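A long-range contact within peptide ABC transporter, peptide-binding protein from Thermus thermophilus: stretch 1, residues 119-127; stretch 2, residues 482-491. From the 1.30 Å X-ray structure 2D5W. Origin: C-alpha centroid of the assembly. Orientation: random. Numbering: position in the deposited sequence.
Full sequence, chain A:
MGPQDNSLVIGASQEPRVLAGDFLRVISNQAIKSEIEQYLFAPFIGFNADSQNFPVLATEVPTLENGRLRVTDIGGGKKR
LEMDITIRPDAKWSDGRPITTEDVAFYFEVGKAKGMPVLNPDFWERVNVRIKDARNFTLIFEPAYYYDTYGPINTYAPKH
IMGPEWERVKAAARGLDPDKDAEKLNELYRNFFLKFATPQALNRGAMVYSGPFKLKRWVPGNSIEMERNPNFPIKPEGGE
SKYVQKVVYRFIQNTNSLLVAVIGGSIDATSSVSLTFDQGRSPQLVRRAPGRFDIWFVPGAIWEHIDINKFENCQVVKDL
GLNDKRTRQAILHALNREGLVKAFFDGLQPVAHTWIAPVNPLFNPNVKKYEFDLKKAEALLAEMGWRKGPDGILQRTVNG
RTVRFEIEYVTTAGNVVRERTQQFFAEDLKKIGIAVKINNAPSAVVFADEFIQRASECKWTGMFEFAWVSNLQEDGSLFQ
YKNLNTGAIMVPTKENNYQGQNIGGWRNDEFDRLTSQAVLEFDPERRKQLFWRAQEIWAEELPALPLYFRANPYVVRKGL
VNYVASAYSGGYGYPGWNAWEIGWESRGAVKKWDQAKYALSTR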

# COMPACT_ATOMS: atom_id res chain seq x y z
N LEU A 119 7.32 -0.36 -9.09
CA LEU A 119 7.47 -0.22 -7.64
C LEU A 119 8.52 -1.16 -7.08
O LEU A 119 9.21 -0.83 -6.12
CB LEU A 119 6.14 -0.53 -6.95
CG LEU A 119 4.95 0.38 -7.22
CD1 LEU A 119 3.66 -0.31 -6.76
CD2 LEU A 119 5.15 1.70 -6.50
N ASN A 120 8.63 -2.34 -7.68
CA ASN A 120 9.59 -3.33 -7.22
C ASN A 120 10.47 -3.84 -8.35
O ASN A 120 10.19 -4.88 -8.96
CB ASN A 120 8.87 -4.51 -6.55
CG ASN A 120 7.55 -4.85 -7.22
OD1 ASN A 120 6.60 -4.07 -7.18
ND2 ASN A 120 7.49 -6.02 -7.83
N PRO A 121 11.55 -3.11 -8.64
CA PRO A 121 12.48 -3.49 -9.71
C PRO A 121 13.18 -4.82 -9.46
O PRO A 121 13.65 -5.46 -10.39
CB PRO A 121 13.46 -2.32 -9.75
CG PRO A 121 12.66 -1.17 -9.21
CD PRO A 121 11.89 -1.79 -8.08
N ASP A 122 13.25 -5.24 -8.20
CA ASP A 122 13.87 -6.52 -7.87
C ASP A 122 13.04 -7.66 -8.44
O ASP A 122 13.58 -8.56 -9.10
CB ASP A 122 14.01 -6.67 -6.35
CG ASP A 122 14.39 -8.09 -5.94
OD1 ASP A 122 13.49 -8.94 -5.83
OD2 ASP A 122 15.60 -8.34 -5.74
N PHE A 123 11.73 -7.63 -8.21
CA PHE A 123 10.83 -8.65 -8.72
C PHE A 123 10.99 -8.76 -10.23
O PHE A 123 11.15 -9.85 -10.78
CB PHE A 123 9.38 -8.28 -8.39
CG PHE A 123 8.35 -9.16 -9.06
CD1 PHE A 123 7.88 -10.31 -8.43
CD2 PHE A 123 7.84 -8.83 -10.32
CE1 PHE A 123 6.92 -11.12 -9.04
CE2 PHE A 123 6.88 -9.63 -10.94
CZ PHE A 123 6.42 -10.78 -10.30
N TRP A 124 10.96 -7.61 -10.89
CA TRP A 124 11.05 -7.59 -12.34
C TRP A 124 12.38 -8.03 -12.93
O TRP A 124 12.48 -8.26 -14.13
CB TRP A 124 10.60 -6.22 -12.85
CG TRP A 124 9.12 -6.10 -12.73
CD1 TRP A 124 8.41 -5.37 -11.81
CD2 TRP A 124 8.15 -6.84 -13.48
NE1 TRP A 124 7.07 -5.62 -11.94
CE2 TRP A 124 6.88 -6.52 -12.96
CE3 TRP A 124 8.24 -7.75 -14.54
CZ2 TRP A 124 5.70 -7.08 -13.47
CZ3 TRP A 124 7.08 -8.31 -15.05
CH2 TRP A 124 5.82 -7.97 -14.51
N GLU A 125 13.39 -8.17 -12.08
CA GLU A 125 14.69 -8.62 -12.54
C GLU A 125 14.80 -10.14 -12.42
O GLU A 125 15.40 -10.79 -13.28
CB GLU A 125 15.81 -7.97 -11.73
CG GLU A 125 16.06 -6.52 -12.06
CD GLU A 125 16.68 -6.33 -13.44
OE1 GLU A 125 16.77 -5.18 -13.90
OE2 GLU A 125 17.08 -7.35 -14.05
N ARG A 126 14.21 -10.71 -11.37
CA ARG A 126 14.33 -12.14 -11.14
C ARG A 126 13.13 -13.03 -11.46
O ARG A 126 13.20 -14.24 -11.30
CB ARG A 126 14.75 -12.37 -9.68
CG ARG A 126 13.66 -12.01 -8.70
CD ARG A 126 14.14 -11.95 -7.25
NE ARG A 126 12.99 -11.65 -6.40
CZ ARG A 126 12.10 -12.56 -6.03
NH1 ARG A 126 11.06 -12.20 -5.29
NH2 ARG A 126 12.26 -13.83 -6.36
N VAL A 127 12.03 -12.44 -11.92
CA VAL A 127 10.86 -13.25 -12.24
C VAL A 127 10.59 -13.27 -13.74
O VAL A 127 10.67 -12.24 -14.41
CB VAL A 127 9.61 -12.75 -11.49
CG1 VAL A 127 8.42 -13.66 -11.78
CG2 VAL A 127 9.89 -12.69 -10.00
N LYS A 482 19.74 -0.62 -2.52
CA LYS A 482 19.86 -1.59 -3.59
C LYS A 482 19.71 -3.02 -3.07
O LYS A 482 20.19 -3.34 -1.99
CB LYS A 482 21.22 -1.45 -4.27
CG LYS A 482 21.48 -2.46 -5.39
CD LYS A 482 22.93 -2.38 -5.88
CE LYS A 482 23.28 -1.00 -6.40
NZ LYS A 482 24.70 -0.92 -6.83
N ASN A 483 19.02 -3.86 -3.83
CA ASN A 483 18.90 -5.26 -3.45
C ASN A 483 20.14 -5.88 -4.08
O ASN A 483 20.34 -5.81 -5.29
CB ASN A 483 17.63 -5.89 -4.03
CG ASN A 483 17.50 -7.35 -3.65
OD1 ASN A 483 18.32 -8.17 -4.04
ND2 ASN A 483 16.47 -7.67 -2.87
N LEU A 484 20.97 -6.49 -3.25
CA LEU A 484 22.22 -7.08 -3.71
C LEU A 484 22.10 -8.34 -4.56
O LEU A 484 23.05 -8.74 -5.22
CB LEU A 484 23.15 -7.34 -2.52
CG LEU A 484 23.44 -6.12 -1.65
CD1 LEU A 484 24.45 -6.48 -0.59
CD2 LEU A 484 23.95 -4.97 -2.51
N ASN A 485 20.93 -8.98 -4.53
CA ASN A 485 20.75 -10.20 -5.31
C ASN A 485 20.48 -9.90 -6.77
O ASN A 485 20.83 -10.69 -7.65
CB ASN A 485 19.59 -11.01 -4.75
CG ASN A 485 19.73 -11.26 -3.27
OD1 ASN A 485 20.82 -11.56 -2.78
ND2 ASN A 485 18.63 -11.14 -2.54
N THR A 486 19.85 -8.76 -7.04
CA THR A 486 19.50 -8.37 -8.40
C THR A 486 20.17 -7.08 -8.85
O THR A 486 20.18 -6.77 -10.04
CB THR A 486 17.98 -8.17 -8.52
OG1 THR A 486 17.55 -7.23 -7.53
CG2 THR A 486 17.25 -9.49 -8.33
N GLY A 487 20.73 -6.34 -7.90
CA GLY A 487 21.37 -5.08 -8.23
C GLY A 487 20.35 -3.97 -8.48
O GLY A 487 20.71 -2.88 -8.91
N ALA A 488 19.09 -4.25 -8.20
CA ALA A 488 18.02 -3.27 -8.41
C ALA A 488 18.03 -2.16 -7.37
O ALA A 488 17.98 -2.43 -6.16
CB ALA A 488 16.67 -3.97 -8.42
N ILE A 489 18.09 -0.92 -7.83
CA ILE A 489 18.08 0.24 -6.95
C ILE A 489 16.63 0.55 -6.61
O ILE A 489 15.78 0.64 -7.50
CB ILE A 489 18.77 1.45 -7.61
CG1 ILE A 489 20.26 1.14 -7.79
CG2 ILE A 489 18.57 2.70 -6.77
CD1 ILE A 489 21.05 2.25 -8.45
N MET A 490 16.35 0.73 -5.32
CA MET A 490 14.99 0.95 -4.85
C MET A 490 14.61 2.39 -4.52
O MET A 490 13.51 2.64 -4.01
CB MET A 490 14.73 0.06 -3.64
CG MET A 490 15.32 -1.36 -3.75
SD MET A 490 14.71 -2.37 -5.13
CE MET A 490 13.06 -2.73 -4.57
N VAL A 491 15.51 3.34 -4.79
CA VAL A 491 15.25 4.75 -4.53
C VAL A 491 14.82 5.38 -5.85
O VAL A 491 15.60 5.42 -6.80
CB VAL A 491 16.51 5.47 -4.01
CG1 VAL A 491 16.24 6.96 -3.83
CG2 VAL A 491 16.96 4.85 -2.69

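A short helical segment of stretch 1 packs against a loop of stretch 2 whose touching residues lie at least 360 positions away in sequence; one hydrogen bond and a small apolar patch join them, and 360 Å² of surface is buried, both sides summed. The backbones come closest at Asp 122 and Ala 488, whose CA atoms lie 5.3 Å apart. Leu 119 directs its side chain away from the loop. Asn 120 does the same and touches stretch 2 through its backbone, its CA lying 4.4 Å from CE of Met 490. Pro 121 begins the apolar patch. Its CB sits 3.8 Å from CB of Ala 488, and its CD lies 3.8 Å from CE of Met 490. The methionine CA-to-CB bond points sideways, but chi angles of m, m and m fold the flexible chain so that its methyl end reaches the proline ring. The small alanine methyl points toward stretch 1 and lets the backbones approach: CB of Ala 488 also lies 3.7 Å from N of Asp 122.

Asp 122 is the polar center of the contact. With chi1 at t, the carboxylate reaches the loop although its CA-to-CB bond points sideways, and Thr 486 OG1 donates a hydrogen bond of 2.9 Å to Asp 122 OD2. The other oxygen, Asp 122 OD1, accepts a 2.8 Å hydrogen bond from Arg 126 NE, part of a salt bridge within the helical stretch that offsets the charge of this buried acid. Asn 483 also lies against the carboxylate, its CG 3.0 Å from Asp 122 OD2, but no hydrogen bond joins the two side chains. Instead, Asn 483 OD1 receives a 2.8 Å hydrogen bond from Asn 485 N, bracing the turn that presents Thr 486; Gly 487 N to Asn 483 O, 2.7 Å, tightens it further. Gly 487 occupies positive phi, a conformation that favors glycine.

Phe 123 points away and Trp 124 is out of reach, so neither contributes. One turn beyond Pro 121, Glu 125 returns to the interface with its aliphatic portion, its CB 3.9 Å from CB of Thr 486. Arg 126 also points its CA-to-CB bond toward the loop; its CB meets the threonine methyl, CG2 of Thr 486, at 4.0 Å. Threonine thus serves both kinds of contact, its hydroxyl bonding the acid while its methyl packs against the arginine's aliphatic base. Val 127, the first residue to leave helical phi/psi, lies beyond reach of stretch 2.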